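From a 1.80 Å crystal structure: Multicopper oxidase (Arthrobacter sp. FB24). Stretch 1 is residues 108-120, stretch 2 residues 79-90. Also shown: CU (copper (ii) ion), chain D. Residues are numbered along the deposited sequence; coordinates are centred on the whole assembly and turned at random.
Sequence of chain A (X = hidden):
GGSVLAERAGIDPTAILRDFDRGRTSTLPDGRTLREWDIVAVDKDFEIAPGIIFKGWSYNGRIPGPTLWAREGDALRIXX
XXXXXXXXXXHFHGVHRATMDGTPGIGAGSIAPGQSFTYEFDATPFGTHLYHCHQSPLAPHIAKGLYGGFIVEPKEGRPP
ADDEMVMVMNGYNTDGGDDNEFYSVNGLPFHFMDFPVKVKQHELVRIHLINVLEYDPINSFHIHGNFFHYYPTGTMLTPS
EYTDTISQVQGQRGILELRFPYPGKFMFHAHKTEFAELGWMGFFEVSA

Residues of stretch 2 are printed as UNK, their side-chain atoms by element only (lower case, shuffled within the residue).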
# COMPACT_ATOMS: atom_id res chain seq x y z
N ALA A 108 -19.55 -15.76 -23.73
CA ALA A 108 -18.74 -15.88 -24.94
C ALA A 108 -17.25 -16.15 -24.66
O ALA A 108 -16.56 -16.73 -25.49
CB ALA A 108 -18.89 -14.63 -25.79
N GLY A 109 -16.76 -15.72 -23.49
CA GLY A 109 -15.39 -16.05 -23.08
C GLY A 109 -14.31 -15.54 -24.01
O GLY A 109 -14.37 -14.39 -24.45
N SER A 110 -13.33 -16.38 -24.32
CA SER A 110 -12.21 -16.01 -25.20
C SER A 110 -12.68 -15.61 -26.59
O SER A 110 -13.53 -16.30 -27.19
CB SER A 110 -11.20 -17.15 -25.32
OG SER A 110 -10.69 -17.52 -24.05
N ILE A 111 -12.16 -14.50 -27.09
CA ILE A 111 -12.45 -14.08 -28.45
C ILE A 111 -11.29 -14.54 -29.33
O ILE A 111 -10.16 -14.09 -29.16
CB ILE A 111 -12.68 -12.54 -28.58
CG1 ILE A 111 -13.70 -12.02 -27.55
CG2 ILE A 111 -13.04 -12.15 -30.03
CD1 ILE A 111 -15.04 -12.81 -27.45
N ALA A 112 -11.58 -15.46 -30.25
CA ALA A 112 -10.56 -16.03 -31.12
C ALA A 112 -10.04 -15.03 -32.16
O ALA A 112 -10.73 -14.07 -32.51
CB ALA A 112 -11.09 -17.30 -31.81
N PRO A 113 -8.80 -15.25 -32.66
CA PRO A 113 -8.29 -14.44 -33.77
C PRO A 113 -9.27 -14.39 -34.94
O PRO A 113 -9.76 -15.43 -35.37
CB PRO A 113 -7.02 -15.19 -34.17
CG PRO A 113 -6.58 -15.84 -32.93
CD PRO A 113 -7.83 -16.28 -32.25
N GLY A 114 -9.57 -13.18 -35.41
CA GLY A 114 -10.51 -12.97 -36.50
C GLY A 114 -11.96 -12.78 -36.06
O GLY A 114 -12.81 -12.43 -36.87
N GLN A 115 -12.23 -13.00 -34.78
CA GLN A 115 -13.61 -12.96 -34.29
C GLN A 115 -13.91 -11.66 -33.55
O GLN A 115 -12.98 -10.93 -33.17
CB GLN A 115 -13.92 -14.23 -33.47
CG GLN A 115 -13.49 -15.50 -34.24
CD GLN A 115 -14.23 -16.78 -33.86
OE1 GLN A 115 -14.82 -16.90 -32.79
NE2 GLN A 115 -14.19 -17.77 -34.76
N SER A 116 -15.20 -11.36 -33.40
CA SER A 116 -15.67 -10.10 -32.84
C SER A 116 -16.74 -10.32 -31.76
O SER A 116 -17.46 -11.32 -31.80
CB SER A 116 -16.23 -9.19 -33.94
OG SER A 116 -15.23 -8.79 -34.86
N PHE A 117 -16.83 -9.39 -30.82
CA PHE A 117 -17.83 -9.43 -29.77
C PHE A 117 -18.12 -8.02 -29.31
O PHE A 117 -17.20 -7.21 -29.17
CB PHE A 117 -17.35 -10.27 -28.58
CG PHE A 117 -18.37 -10.45 -27.50
CD1 PHE A 117 -19.37 -11.42 -27.62
CD2 PHE A 117 -18.36 -9.65 -26.37
CE1 PHE A 117 -20.33 -11.59 -26.63
CE2 PHE A 117 -19.32 -9.81 -25.36
CZ PHE A 117 -20.31 -10.78 -25.49
N THR A 118 -19.39 -7.73 -29.09
CA THR A 118 -19.79 -6.44 -28.53
C THR A 118 -20.06 -6.54 -27.02
O THR A 118 -21.02 -7.20 -26.59
CB THR A 118 -21.01 -5.84 -29.27
OG1 THR A 118 -20.69 -5.72 -30.66
CG2 THR A 118 -21.37 -4.46 -28.71
N TYR A 119 -19.22 -5.88 -26.24
CA TYR A 119 -19.44 -5.72 -24.80
C TYR A 119 -20.44 -4.60 -24.61
O TYR A 119 -20.31 -3.54 -25.20
CB TYR A 119 -18.12 -5.39 -24.07
CG TYR A 119 -17.11 -6.50 -24.18
CD1 TYR A 119 -17.14 -7.59 -23.30
CD2 TYR A 119 -16.11 -6.46 -25.16
CE1 TYR A 119 -16.22 -8.62 -23.41
CE2 TYR A 119 -15.18 -7.48 -25.27
CZ TYR A 119 -15.24 -8.56 -24.39
OH TYR A 119 -14.32 -9.57 -24.50
N GLU A 120 -21.45 -4.87 -23.78
CA GLU A 120 -22.51 -3.92 -23.47
C GLU A 120 -22.75 -3.83 -21.97
O GLU A 120 -22.86 -4.85 -21.30
CB GLU A 120 -23.82 -4.34 -24.16
CG GLU A 120 -23.67 -4.66 -25.65
CD GLU A 120 -25.00 -4.99 -26.32
OE1 GLU A 120 -26.07 -4.75 -25.71
OE2 GLU A 120 -24.96 -5.46 -27.49
N UNK A 79 -17.35 -2.48 -29.43
CA UNK A 79 -17.30 -3.45 -30.53
C UNK A 79 -15.87 -3.91 -30.68
O UNK A 79 -15.04 -3.23 -31.29
c UNK A 79 -21.34 -2.09 -31.53
n UNK A 79 -20.88 -0.85 -31.46
c UNK A 79 -19.14 -2.18 -31.70
n UNK A 79 -20.31 -2.91 -31.67
c UNK A 79 -17.80 -2.82 -31.83
c UNK A 79 -19.51 -0.88 -31.58
N UNK A 80 -15.59 -5.07 -30.09
CA UNK A 80 -14.25 -5.63 -30.04
C UNK A 80 -14.02 -6.58 -31.21
O UNK A 80 -14.84 -7.45 -31.48
c UNK A 80 -14.06 -6.39 -28.72
c UNK A 80 -11.33 -8.94 -28.03
c UNK A 80 -11.54 -6.26 -28.74
c UNK A 80 -10.17 -8.19 -28.22
c UNK A 80 -12.58 -8.36 -28.20
c UNK A 80 -12.70 -7.01 -28.56
c UNK A 80 -10.27 -6.84 -28.57
N UNK A 81 -12.90 -6.39 -31.91
CA UNK A 81 -12.44 -7.35 -32.92
C UNK A 81 -11.02 -7.78 -32.57
O UNK A 81 -10.18 -6.94 -32.24
c UNK A 81 -11.95 -7.78 -35.39
c UNK A 81 -12.48 -6.77 -34.35
o UNK A 81 -13.82 -6.42 -34.70
N UNK A 82 -10.78 -9.09 -32.62
CA UNK A 82 -9.45 -9.61 -32.37
C UNK A 82 -8.73 -9.82 -33.69
O UNK A 82 -9.02 -10.75 -34.43
c UNK A 82 -9.50 -10.93 -31.56
o UNK A 82 -7.10 -10.80 -31.53
c UNK A 82 -8.11 -11.44 -31.20
n UNK A 82 -8.05 -12.59 -30.53
N UNK A 83 -7.79 -8.91 -34.00
CA UNK A 83 -6.96 -9.04 -35.19
C UNK A 83 -5.55 -9.55 -34.86
O UNK A 83 -4.66 -9.52 -35.71
c UNK A 83 -6.91 -7.70 -35.94
N UNK A 84 -5.37 -10.03 -33.63
CA UNK A 84 -4.10 -10.63 -33.20
C UNK A 84 -3.97 -12.11 -33.51
O UNK A 84 -4.90 -12.73 -34.03
N UNK A 85 -2.82 -12.68 -33.19
CA UNK A 85 -2.53 -14.10 -33.45
C UNK A 85 -3.01 -15.01 -32.32
O UNK A 85 -3.02 -16.23 -32.47
c UNK A 85 -1.03 -14.30 -33.68
N UNK A 86 -3.38 -14.40 -31.19
CA UNK A 86 -3.75 -15.15 -29.99
C UNK A 86 -5.17 -14.77 -29.57
O UNK A 86 -5.64 -13.67 -29.89
n UNK A 86 -0.59 -14.09 -29.89
n UNK A 86 0.72 -15.74 -29.54
c UNK A 86 0.63 -14.54 -30.07
c UNK A 86 -2.77 -14.84 -28.85
c UNK A 86 -0.50 -16.08 -29.00
c UNK A 86 -1.33 -15.04 -29.21
N UNK A 87 -5.86 -15.67 -28.83
CA UNK A 87 -7.17 -15.28 -28.30
C UNK A 87 -7.00 -14.16 -27.28
O UNK A 87 -5.99 -14.10 -26.58
c UNK A 87 -6.40 -17.29 -27.25
c UNK A 87 -5.50 -17.05 -28.43
c UNK A 87 -7.66 -16.55 -27.59
N UNK A 88 -7.99 -13.27 -27.21
CA UNK A 88 -7.96 -12.14 -26.28
C UNK A 88 -9.38 -11.85 -25.80
O UNK A 88 -10.37 -12.35 -26.37
n UNK A 88 -4.03 -11.09 -28.45
c UNK A 88 -7.39 -10.88 -26.97
c UNK A 88 -3.78 -11.25 -27.16
n UNK A 88 -4.92 -11.17 -26.50
c UNK A 88 -5.95 -10.99 -27.40
c UNK A 88 -5.38 -10.93 -28.63
N UNK A 89 -9.48 -11.02 -24.77
CA UNK A 89 -10.77 -10.52 -24.32
C UNK A 89 -10.62 -9.03 -23.95
O UNK A 89 -9.52 -8.46 -24.03
c UNK A 89 -11.31 -11.29 -23.07
o UNK A 89 -10.54 -10.93 -21.92
c UNK A 89 -11.27 -12.81 -23.26
N UNK A 90 -11.72 -8.41 -23.55
CA UNK A 90 -11.65 -7.18 -22.78
C UNK A 90 -12.43 -7.38 -21.50
O UNK A 90 -13.65 -7.64 -21.52
c UNK A 90 -12.21 -5.92 -23.50
c UNK A 90 -12.24 -4.58 -25.70
c UNK A 90 -11.65 -5.77 -24.92
c UNK A 90 -11.93 -4.66 -22.65
CU CU D . -5.06 -11.25 -24.45

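Position 79 carries one carbon and then a five-membered ring of three carbons and two nitrogens, which is histidine. His79 ND1 lies 3.0 Å from Thr118 OG1, near the ring plane, in a hydrogen bond that either partner could donate; an imidazole suits a place where a hydroxyl meets the ring edge.

Position 80 has one carbon leading to a ring of six carbons with no oxygen beyond it: phenylalanine. Its backbone pairs with Phe117 in both directions, Phe80 N to Phe117 O at 2.8 Å and Phe117 N to Phe80 O at 2.9 Å. The buried ring fits an apolar setting, with Phe80 CE2 3.9 Å from Ile111 CB and Phe80 CB 3.8 Å from Tyr119 CE2.

At position 81 a single carbon bears one oxygen and one carbon, so the residue is threonine. It faces Ser116 across a non-hydrogen-bonded pair, where side chains come close, and Thr81 OG1 hydrogen-bonds Ser116 OG at 2.8 Å.

Position 82 shows two carbons, the second holding one oxygen and one nitrogen, a short amide: asparagine. The amide can donate and accept at once. Asn82 ND2 donates to Ile111 O at 2.9 Å and to the backbone O of position 86 at 2.7 Å, while Asn82 OD1 accepts from the backbone N of position 84 at 2.8 Å. Its backbone is equally engaged, with Asn82 N to Gln115 O at 2.9 Å and Gly114 N to Asn82 O at 2.7 Å.

Position 83 has one side-chain carbon, pointing away from stretch 1: Ala83, small and exposed. Position 84 has none and is glycine; a CB on Gly84 would be crowded by Asn82 OD1, and Gly84 O lies 3.3 Å from Pro113 CB. Position 85 again has one carbon, directed away, and is Ala85.

Position 86 repeats the imidazole on one carbon. This is His86, whose CB points away from stretch 1; its carbonyl O accepts from Asn82 ND2, helping hold the amide in place. At position 87 three carbons close onto the backbone N, giving proline; its compact ring rests beside stretch 1, with Pro87 CB 4.2 Å from Ser110 CB.

Position 88 is another imidazole on one carbon. His88 directs its CB away from stretch 1 and binds copper through ND1 at 2.1 Å, while its backbone pairs with Ile111: His88 N to Ile111 O 3.0 Å, Ile111 N to His88 O 2.9 Å.

Position 89, one carbon with an oxygen and a carbon, is threonine; its methyl covers the Gly109-Ser110 backbone, Thr89 CG2 lying 3.7 Å from Gly109 O, while its hydroxyl is satisfied elsewhere in the structure. Position 90 has four carbons forked at the first, one arm two carbons long: isoleucine. Ile90 CB lies 3.8 Å from Tyr119 CE2, and Ile90 N donates to Tyr119 OH at 3.0 Å.

The contact thus joins an antiparallel ladder at 116-118 to a single bridge at Ile111, with a register shift of two between them. The type II turn from Ala112 to Gln115 spans the shift, and Asn82 ties both parts together.

Stretch 2 79-90: HFTNAGAHPHTI
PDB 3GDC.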